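Local coordinates for protein D-threo-3-hydroxyaspartate dehydratase (Delftia, PDB 3WQC) that uses pyridoxal 5'-phosphate and a divalent metal ion to deaminate D-threo-3-hydroxyaspartate to oxaloacetate and ammonium, and also acts on D-serine, at residues B[28-33]-B[58-63]; B[117-122]-B[167-172]; B[157-162]-B[210-215]. All blocks are in the same frame, centred on the assembly; numbering follows the deposited sequence.

Contact 1: B[28-33]-B[58-63]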
loop_
_atom_site.group_PDB
_atom_site.type_symbol
_atom_site.label_atom_id
_atom_site.label_comp_id
_atom_site.label_asym_id
_atom_site.label_seq_id
_atom_site.Cartn_x
_atom_site.Cartn_y
_atom_site.Cartn_z
ATOM N N ASP B 28 5.253 -18.783 -16.090
ATOM C CA ASP B 28 4.603 -20.057 -16.423
ATOM C C ASP B 28 3.323 -20.237 -15.589
ATOM O O ASP B 28 2.278 -20.671 -16.131
ATOM C CB ASP B 28 5.613 -21.214 -16.218
ATOM C CG ASP B 28 6.742 -21.261 -17.379
ATOM O OD1 ASP B 28 7.002 -20.291 -18.199
ATOM O OD2 ASP B 28 7.406 -22.312 -17.465
ATOM N N ARG B 29 3.368 -19.860 -14.271
ATOM C CA ARG B 29 2.131 -19.944 -13.446
ATOM C C ARG B 29 1.119 -18.935 -13.933
ATOM O O ARG B 29 -0.089 -19.261 -13.996
ATOM C CB ARG B 29 2.418 -19.623 -11.989
ATOM C CG ARG B 29 3.207 -20.755 -11.331
ATOM C CD ARG B 29 3.449 -20.441 -9.853
ATOM N NE ARG B 29 4.175 -21.549 -9.184
ATOM C CZ ARG B 29 4.270 -21.637 -7.846
ATOM N NH1 ARG B 29 3.645 -20.757 -7.003
ATOM N NH2 ARG B 29 4.918 -22.664 -7.329
ATOM N N MET B 30 1.572 -17.722 -14.290
ATOM C CA MET B 30 0.622 -16.661 -14.790
ATOM C C MET B 30 -0.061 -17.186 -16.089
ATOM O O MET B 30 -1.332 -17.087 -16.220
ATOM C CB MET B 30 1.319 -15.361 -15.134
ATOM C CG MET B 30 0.373 -14.252 -15.578
ATOM S SD MET B 30 1.227 -12.860 -16.317
ATOM C CE MET B 30 1.732 -13.472 -17.971
ATOM N N GLN B 31 0.679 -17.797 -17.004
ATOM C CA GLN B 31 0.041 -18.316 -18.237
ATOM C C GLN B 31 -0.938 -19.431 -17.963
ATOM O O GLN B 31 -2.001 -19.477 -18.616
ATOM C CB GLN B 31 1.120 -18.826 -19.170
ATOM C CG GLN B 31 1.658 -17.627 -19.884
ATOM C CD GLN B 31 0.634 -16.890 -20.836
ATOM O OE1 GLN B 31 0.890 -15.813 -21.146
ATOM N NE2 GLN B 31 -0.438 -17.539 -21.310
ATOM N N ARG B 32 -0.676 -20.305 -16.975
ATOM C CA ARG B 32 -1.639 -21.403 -16.592
ATOM C C ARG B 32 -2.891 -20.727 -16.063
ATOM O O ARG B 32 -4.000 -21.176 -16.330
ATOM C CB ARG B 32 -1.139 -22.386 -15.498
ATOM C CG ARG B 32 -0.201 -23.489 -16.047
ATOM C CD ARG B 32 0.631 -24.157 -14.961
ATOM N NE ARG B 32 1.963 -24.059 -15.568
ATOM C CZ ARG B 32 3.111 -23.793 -14.939
ATOM N NH1 ARG B 32 3.145 -23.657 -13.608
ATOM N NH2 ARG B 32 4.221 -23.631 -15.658
ATOM N N ASN B 33 -2.758 -19.681 -15.238
ATOM C CA ASN B 33 -3.980 -19.013 -14.672
ATOM C C ASN B 33 -4.798 -18.361 -15.786
ATOM O O ASN B 33 -6.031 -18.447 -15.757
ATOM C CB ASN B 33 -3.488 -17.930 -13.675
ATOM C CG ASN B 33 -2.859 -18.514 -12.417
ATOM O OD1 ASN B 33 -3.039 -19.712 -12.087
ATOM N ND2 ASN B 33 -2.092 -17.667 -11.681
ATOM N N VAL B 58 0.655 -3.286 -18.806
ATOM C CA VAL B 58 0.370 -3.501 -20.246
ATOM C C VAL B 58 0.718 -4.931 -20.691
ATOM O O VAL B 58 -0.129 -5.622 -21.296
ATOM C CB VAL B 58 1.000 -2.409 -21.103
ATOM C CG1 VAL B 58 0.986 -2.742 -22.583
ATOM C CG2 VAL B 58 0.263 -1.092 -20.835
ATOM N N PRO B 59 1.925 -5.432 -20.362
ATOM C CA PRO B 59 2.254 -6.793 -20.854
ATOM C C PRO B 59 1.418 -7.889 -20.216
ATOM O O PRO B 59 1.192 -8.936 -20.821
ATOM C CB PRO B 59 3.761 -7.010 -20.494
ATOM C CG PRO B 59 4.110 -5.900 -19.534
ATOM C CD PRO B 59 3.131 -4.748 -19.799
ATOM N N VAL B 60 0.929 -7.655 -18.991
ATOM C CA VAL B 60 0.067 -8.684 -18.367
ATOM C C VAL B 60 -1.286 -8.673 -19.085
ATOM O O VAL B 60 -1.773 -9.772 -19.525
ATOM C CB VAL B 60 -0.185 -8.430 -16.883
ATOM C CG1 VAL B 60 -1.210 -9.424 -16.257
ATOM C CG2 VAL B 60 1.164 -8.499 -16.101
ATOM N N ALA B 61 -1.877 -7.511 -19.342
ATOM C CA ALA B 61 -3.134 -7.443 -20.074
ATOM C C ALA B 61 -2.927 -7.945 -21.508
ATOM O O ALA B 61 -3.871 -8.525 -22.096
ATOM C CB ALA B 61 -3.618 -5.984 -20.112
ATOM N N ALA B 62 -1.730 -7.729 -22.095
ATOM C CA ALA B 62 -1.500 -8.240 -23.454
ATOM C C ALA B 62 -1.594 -9.748 -23.469
ATOM O O ALA B 62 -2.102 -10.364 -24.402
ATOM C CB ALA B 62 -0.123 -7.798 -24.013
ATOM N N ALA B 63 -1.068 -10.419 -22.457
ATOM C CA ALA B 63 -1.162 -11.876 -22.352
ATOM C C ALA B 63 -2.605 -12.316 -22.208
ATOM O O ALA B 63 -3.041 -13.333 -22.776
ATOM C CB ALA B 63 -0.322 -12.436 -21.192
HETATM O O HOH W 1 -1.430 -15.408 -23.542
#
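M30 reaches from segment 28-33 of helix 27-44 toward V60 and A63 of segment 58-63, on helix 58-66, and Q31 beside it closes the outer side of the same contact. The two segment axes stand 11.2 Å apart at their closest approach and run 44° from parallel; across this gap the longer M30 and Q31 meet the short V60 and A63. Starting at M30 CB, which points at the second helix, the chain leaves with CG anti to the backbone N (chi1 -177°) and stays nearly extended as far as the sulfur. CB and CG carry the chain across, and within the two segments the touching begins at SD. SD faces the branched end of V60, 4.2 Å from V60 CG1, with V60 CG2 only slightly farther off. At chi3 (74°) the chain bends, and the terminal CE turns aside from V60 to rest 4.0 Å from A63 CB. I25, on the strand just ahead of the first helix, touches both M30 and V60.

The A63 methyl group also receives Q31, whose OE1 comes to 3.6 Å from A63 CB in a van der Waals contact. The bend of Q31 at chi2 swings its amide toward the second helix. There Q31 NE2 donates to a water at 3.2 Å, and that water donates to the backbone A63 O at 2.7 Å. The buried side of the contact is therefore apolar, and its exposed side is a water-bridged amide. W384 of strand 381-385 packs on V60. The arrangement is helix-to-helix packing between helices 27-44 and 58-66 of the alanine racemase-type barrel, close to where the C-terminal beta domain meets it.

Contact 2: B[117-122]-B[167-172]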
loop_
_atom_site.group_PDB
_atom_site.type_symbol
_atom_site.label_atom_id
_atom_site.label_comp_id
_atom_site.label_asym_id
_atom_site.label_seq_id
_atom_site.Cartn_x
_atom_site.Cartn_y
_atom_site.Cartn_z
ATOM N N LEU B 117 -19.195 3.788 -18.980
ATOM C CA LEU B 117 -19.304 4.284 -17.588
ATOM C C LEU B 117 -20.434 3.525 -16.886
ATOM O O LEU B 117 -21.288 2.920 -17.588
ATOM C CB LEU B 117 -19.646 5.809 -17.592
ATOM C CG LEU B 117 -18.707 6.636 -18.461
ATOM C CD1 LEU B 117 -19.143 8.112 -18.430
ATOM C CD2 LEU B 117 -17.232 6.517 -17.883
ATOM N N ILE B 118 -20.495 3.603 -15.559
ATOM C CA ILE B 118 -21.552 2.920 -14.819
ATOM C C ILE B 118 -22.161 3.904 -13.847
ATOM O O ILE B 118 -21.499 4.819 -13.319
ATOM C CB ILE B 118 -21.045 1.629 -14.109
ATOM C CG1 ILE B 118 -20.209 1.925 -12.864
ATOM C CG2 ILE B 118 -20.299 0.726 -15.122
ATOM C CD1 ILE B 118 -19.888 0.636 -12.073
ATOM N N VAL B 119 -23.455 3.703 -13.551
ATOM C CA VAL B 119 -24.165 4.506 -12.534
ATOM C C VAL B 119 -25.086 3.577 -11.744
ATOM O O VAL B 119 -25.487 2.501 -12.227
ATOM C CB VAL B 119 -25.007 5.696 -13.110
ATOM C CG1 VAL B 119 -24.085 6.648 -13.869
ATOM C CG2 VAL B 119 -26.150 5.220 -13.987
ATOM N N ASP B 120 -25.584 4.100 -10.623
ATOM C CA ASP B 120 -26.612 3.407 -9.811
ATOM C C ASP B 120 -27.616 4.371 -9.192
ATOM O O ASP B 120 -28.321 3.974 -8.233
ATOM C CB ASP B 120 -26.008 2.483 -8.758
ATOM C CG ASP B 120 -25.311 3.204 -7.663
ATOM O OD1 ASP B 120 -25.231 4.451 -7.650
ATOM O OD2 ASP B 120 -24.819 2.513 -6.709
ATOM N N SER B 121 -27.726 5.590 -9.778
ATOM C CA SER B 121 -28.606 6.562 -9.207
ATOM C C SER B 121 -29.199 7.436 -10.325
ATOM O O SER B 121 -28.575 7.621 -11.368
ATOM C CB SER B 121 -27.891 7.438 -8.152
ATOM O OG SER B 121 -26.888 8.243 -8.778
ATOM N N VAL B 122 -30.392 7.961 -10.031
ATOM C CA VAL B 122 -31.002 8.917 -10.980
ATOM C C VAL B 122 -30.104 10.163 -11.091
ATOM O O VAL B 122 -29.898 10.685 -12.177
ATOM C CB VAL B 122 -32.396 9.280 -10.482
ATOM C CG1 VAL B 122 -32.958 10.406 -11.372
ATOM C CG2 VAL B 122 -33.314 8.045 -10.517
ATOM N N ARG B 167 -34.647 5.049 -17.999
ATOM C CA ARG B 167 -35.314 6.104 -18.789
ATOM C C ARG B 167 -34.547 7.378 -18.807
ATOM O O ARG B 167 -34.475 8.065 -19.810
ATOM C CB ARG B 167 -36.745 6.267 -18.270
ATOM C CG ARG B 167 -37.603 5.070 -18.579
ATOM C CD ARG B 167 -38.933 5.152 -17.853
ATOM N NE ARG B 167 -39.791 4.024 -18.251
ATOM C CZ ARG B 167 -40.765 3.564 -17.458
ATOM N NH1 ARG B 167 -40.894 4.039 -16.193
ATOM N NH2 ARG B 167 -41.519 2.558 -17.865
ATOM N N THR B 168 -33.962 7.755 -17.654
ATOM C CA THR B 168 -33.223 9.023 -17.612
ATOM C C THR B 168 -32.102 8.957 -18.680
ATOM O O THR B 168 -31.853 9.913 -19.439
ATOM C CB THR B 168 -32.607 9.238 -16.227
ATOM O OG1 THR B 168 -33.659 9.385 -15.277
ATOM C CG2 THR B 168 -31.692 10.479 -16.199
ATOM N N LEU B 169 -31.397 7.790 -18.710
ATOM C CA LEU B 169 -30.334 7.641 -19.716
ATOM C C LEU B 169 -30.870 7.601 -21.143
ATOM O O LEU B 169 -30.411 8.336 -22.042
ATOM C CB LEU B 169 -29.533 6.331 -19.416
ATOM C CG LEU B 169 -28.724 6.410 -18.109
ATOM C CD1 LEU B 169 -28.240 4.961 -17.761
ATOM C CD2 LEU B 169 -27.553 7.400 -18.179
ATOM N N HIS B 170 -31.888 6.738 -21.357
ATOM C CA HIS B 170 -32.364 6.507 -22.742
ATOM C C HIS B 170 -33.106 7.713 -23.337
ATOM O O HIS B 170 -32.849 8.165 -24.458
ATOM C CB HIS B 170 -33.248 5.279 -22.719
ATOM C CG HIS B 170 -33.733 4.879 -24.066
ATOM N ND1 HIS B 170 -32.908 4.323 -24.994
ATOM C CD2 HIS B 170 -34.970 4.913 -24.632
ATOM C CE1 HIS B 170 -33.604 4.066 -26.136
ATOM N NE2 HIS B 170 -34.853 4.384 -25.903
ATOM N N ASP B 171 -33.996 8.334 -22.497
ATOM C CA ASP B 171 -34.771 9.490 -22.940
ATOM C C ASP B 171 -33.802 10.665 -23.096
ATOM O O ASP B 171 -34.062 11.586 -23.897
ATOM C CB ASP B 171 -35.780 9.917 -21.899
ATOM C CG ASP B 171 -36.872 8.917 -21.693
ATOM O OD1 ASP B 171 -37.128 8.037 -22.530
ATOM O OD2 ASP B 171 -37.555 9.035 -20.594
ATOM N N GLY B 172 -32.687 10.643 -22.319
ATOM C CA GLY B 172 -31.706 11.700 -22.324
ATOM C C GLY B 172 -30.764 11.617 -23.499
ATOM O O GLY B 172 -29.871 12.487 -23.590
#
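Parallel beta-alpha-beta architecture brings V119 and V122 against L169 and T168: strand 114-119 runs into helix 122-135, and helix 159-171 lies next to both on the outside of the barrel sheet. V119, the last residue of the strand, directs its side chain at the helix, and V119 CG2 meets L169 CD1 at 4.3 Å. L169 starts off to one side of this line, but its extended end (chi2 168°) carries CD1 across to the valine. V141 of the adjoining strand 140-146 touches both side chains, and I165, one turn earlier in helix 159-171, packs on V119 as well.

Nearer the surface, V122 opens helix 122-135 and crosses T168 at about a right angle. V122 CG1 lies 4.1 Å from T168 OG1, the nearest approach of the two residues. With chi1 at -65°, the hydroxyl sits beside its own backbone N and hydrogen-bonds back to the carbonyl O of A164 in the preceding turn. The turn between strand and helix is held separately: S121 is the N-cap, its OG bonded to A124 N.

No hydrogen bond joins the two segments. Because T168 spends its hydroxyl proton on its own helix, it can present OG1 to a methyl group, and the contact itself depends on van der Waals packing.

Contact 3: B[157-162]-B[210-215]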
loop_
_atom_site.group_PDB
_atom_site.type_symbol
_atom_site.label_atom_id
_atom_site.label_comp_id
_atom_site.label_asym_id
_atom_site.label_seq_id
_atom_site.Cartn_x
_atom_site.Cartn_y
_atom_site.Cartn_z
ATOM N N ASP B 157 -34.236 -6.265 -7.454
ATOM C CA ASP B 157 -35.686 -6.256 -7.439
ATOM C C ASP B 157 -36.304 -4.854 -7.382
ATOM O O ASP B 157 -37.534 -4.752 -7.250
ATOM C CB ASP B 157 -36.227 -7.039 -6.311
ATOM C CG ASP B 157 -35.628 -6.748 -5.081
ATOM O OD1 ASP B 157 -34.727 -5.818 -4.959
ATOM O OD2 ASP B 157 -35.976 -7.558 -4.215
ATOM N N ASP B 158 -35.482 -3.807 -7.529
ATOM C CA ASP B 158 -35.943 -2.443 -7.371
ATOM C C ASP B 158 -36.372 -1.910 -8.758
ATOM O O ASP B 158 -35.732 -0.973 -9.307
ATOM C CB ASP B 158 -34.866 -1.568 -6.700
ATOM C CG ASP B 158 -35.458 -0.220 -6.268
ATOM O OD1 ASP B 158 -36.647 0.147 -6.790
ATOM O OD2 ASP B 158 -34.749 0.505 -5.487
ATOM N N THR B 159 -37.414 -2.523 -9.346
ATOM C CA THR B 159 -37.876 -2.155 -10.715
ATOM C C THR B 159 -38.078 -0.639 -10.814
ATOM O O THR B 159 -37.722 -0.068 -11.837
ATOM C CB THR B 159 -39.113 -2.975 -11.090
ATOM O OG1 THR B 159 -38.654 -4.341 -11.167
ATOM C CG2 THR B 159 -39.647 -2.659 -12.414
ATOM N N PRO B 160 -38.766 -0.000 -9.866
ATOM C CA PRO B 160 -39.047 1.434 -10.093
ATOM C C PRO B 160 -37.734 2.254 -10.273
ATOM O O PRO B 160 -37.678 3.155 -11.141
ATOM C CB PRO B 160 -39.840 1.817 -8.843
ATOM C CG PRO B 160 -40.552 0.551 -8.427
ATOM C CD PRO B 160 -39.432 -0.502 -8.648
ATOM N N LEU B 161 -36.736 1.963 -9.451
ATOM C CA LEU B 161 -35.485 2.773 -9.539
ATOM C C LEU B 161 -34.715 2.358 -10.798
ATOM O O LEU B 161 -34.151 3.224 -11.494
ATOM C CB LEU B 161 -34.591 2.614 -8.328
ATOM C CG LEU B 161 -33.213 3.284 -8.339
ATOM C CD1 LEU B 161 -33.446 4.787 -8.494
ATOM C CD2 LEU B 161 -32.471 2.991 -7.024
ATOM N N LEU B 162 -34.681 1.058 -11.131
ATOM C CA LEU B 162 -34.025 0.584 -12.406
ATOM C C LEU B 162 -34.641 1.343 -13.574
ATOM O O LEU B 162 -33.915 1.826 -14.471
ATOM C CB LEU B 162 -34.253 -0.918 -12.713
ATOM C CG LEU B 162 -33.447 -1.867 -12.040
ATOM C CD1 LEU B 162 -33.973 -3.285 -12.402
ATOM C CD2 LEU B 162 -31.981 -1.731 -12.581
ATOM N N ALA B 210 -31.742 -7.053 -15.998
ATOM C CA ALA B 210 -31.743 -6.820 -17.478
ATOM C C ALA B 210 -33.192 -7.100 -17.986
ATOM O O ALA B 210 -33.680 -6.346 -18.843
ATOM C CB ALA B 210 -30.753 -7.734 -18.156
ATOM N N GLU B 211 -33.761 -8.198 -17.482
ATOM C CA GLU B 211 -35.110 -8.558 -17.997
ATOM C C GLU B 211 -36.172 -7.516 -17.629
ATOM O O GLU B 211 -37.137 -7.278 -18.386
ATOM C CB GLU B 211 -35.525 -9.928 -17.509
ATOM C CG GLU B 211 -34.685 -10.968 -18.213
ATOM C CD GLU B 211 -34.922 -12.377 -17.687
ATOM O OE1 GLU B 211 -34.406 -13.380 -18.273
ATOM O OE2 GLU B 211 -35.639 -12.558 -16.675
ATOM N N ALA B 212 -36.017 -6.882 -16.464
ATOM C CA ALA B 212 -36.970 -5.800 -16.041
ATOM C C ALA B 212 -36.801 -4.595 -16.994
ATOM O O ALA B 212 -37.796 -4.032 -17.463
ATOM C CB ALA B 212 -36.727 -5.417 -14.586
ATOM N N LEU B 213 -35.542 -4.178 -17.265
ATOM C CA LEU B 213 -35.350 -3.051 -18.179
ATOM C C LEU B 213 -35.983 -3.379 -19.559
ATOM O O LEU B 213 -36.656 -2.547 -20.157
ATOM C CB LEU B 213 -33.836 -2.795 -18.345
ATOM C CG LEU B 213 -33.185 -2.154 -17.101
ATOM C CD1 LEU B 213 -31.647 -2.327 -17.306
ATOM C CD2 LEU B 213 -33.558 -0.658 -16.983
ATOM N N ARG B 214 -35.670 -4.589 -20.066
ATOM C CA ARG B 214 -36.164 -4.923 -21.435
ATOM C C ARG B 214 -37.704 -5.058 -21.425
ATOM O O ARG B 214 -38.354 -4.689 -22.396
ATOM C CB ARG B 214 -35.555 -6.278 -21.837
ATOM C CG ARG B 214 -34.012 -6.138 -22.040
ATOM C CD ARG B 214 -33.530 -7.653 -22.368
ATOM N NE ARG B 214 -32.187 -7.802 -22.341
ATOM C CZ ARG B 214 -31.546 -8.787 -21.806
ATOM N NH1 ARG B 214 -32.144 -9.932 -21.309
ATOM N NH2 ARG B 214 -30.273 -8.666 -21.803
ATOM N N ALA B 215 -38.285 -5.509 -20.297
ATOM C CA ALA B 215 -39.777 -5.605 -20.201
ATOM C C ALA B 215 -40.407 -4.177 -20.288
ATOM O O ALA B 215 -41.527 -4.049 -20.774
ATOM C CB ALA B 215 -40.188 -6.316 -18.902
#
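Helices 159-162 and 210-215 lie close together, with T159 and A212 6.5 Å apart between CA atoms and L162 and L213 6.9 Å apart. The small A212 side chain permits this: its methyl points at the opposite helix and is met by two residues one turn apart. T159 OG1 approaches A212 CB to 4.1 Å from the more exposed side, and L162 CD1 lies equally far from A212 CB on the buried side. L162, with CG anti to its carbonyl carbon (chi1 -80°), thus reaches the alanine with its tip while its base and backbone face L213. L213 CD2 rests 3.6 Å from L162 O and 4.3 Å from L162 CB, packing one leucine branch against the other's main chain.

Just ahead of T159, D158 is the N-cap of the first helix. D158 OD1 accepts from L161 N at 3.2 Å, with an N-H...O angle of 158°, and the donor comes from above the carboxylate plane. This cap, with the L162 N to D158 O bond, closes the first turn, which carries T159 and L162.

On the inner side of the pair lies the parallel barrel sheet. L162 packs on I143 and I145 of strand 140-146, whereas A210 and L213 pack on V179 of strand 175-180. Helices 159-171 and 192-215 sit side by side over neighbouring strands, and R214 reaches past to C220 O, ahead of strand 222-225.

How the contacts relate
All three contacts lie in the alanine racemase-like N-terminal region and pair buried residues with more exposed ones; only contact 1 has a fully exposed touching residue, Q31, and it alone adds a water bridge. Contact 1 is the most central, yet its V60 and V119 of contact 2 lie similarly far from the cofactor, about 12 and 13 Å (side chain to ligand). Contacts 2 and 3, on the outer side of the barrel with centres 13 Å apart, share helix 159-171, one using its end and the other its start; V122 CG2 and L161 CD1, 3.8 Å apart, join them. In both, a threonine hydroxyl touches a methyl; the inner side is valine against leucine in contact 2, two leucines in contact 3.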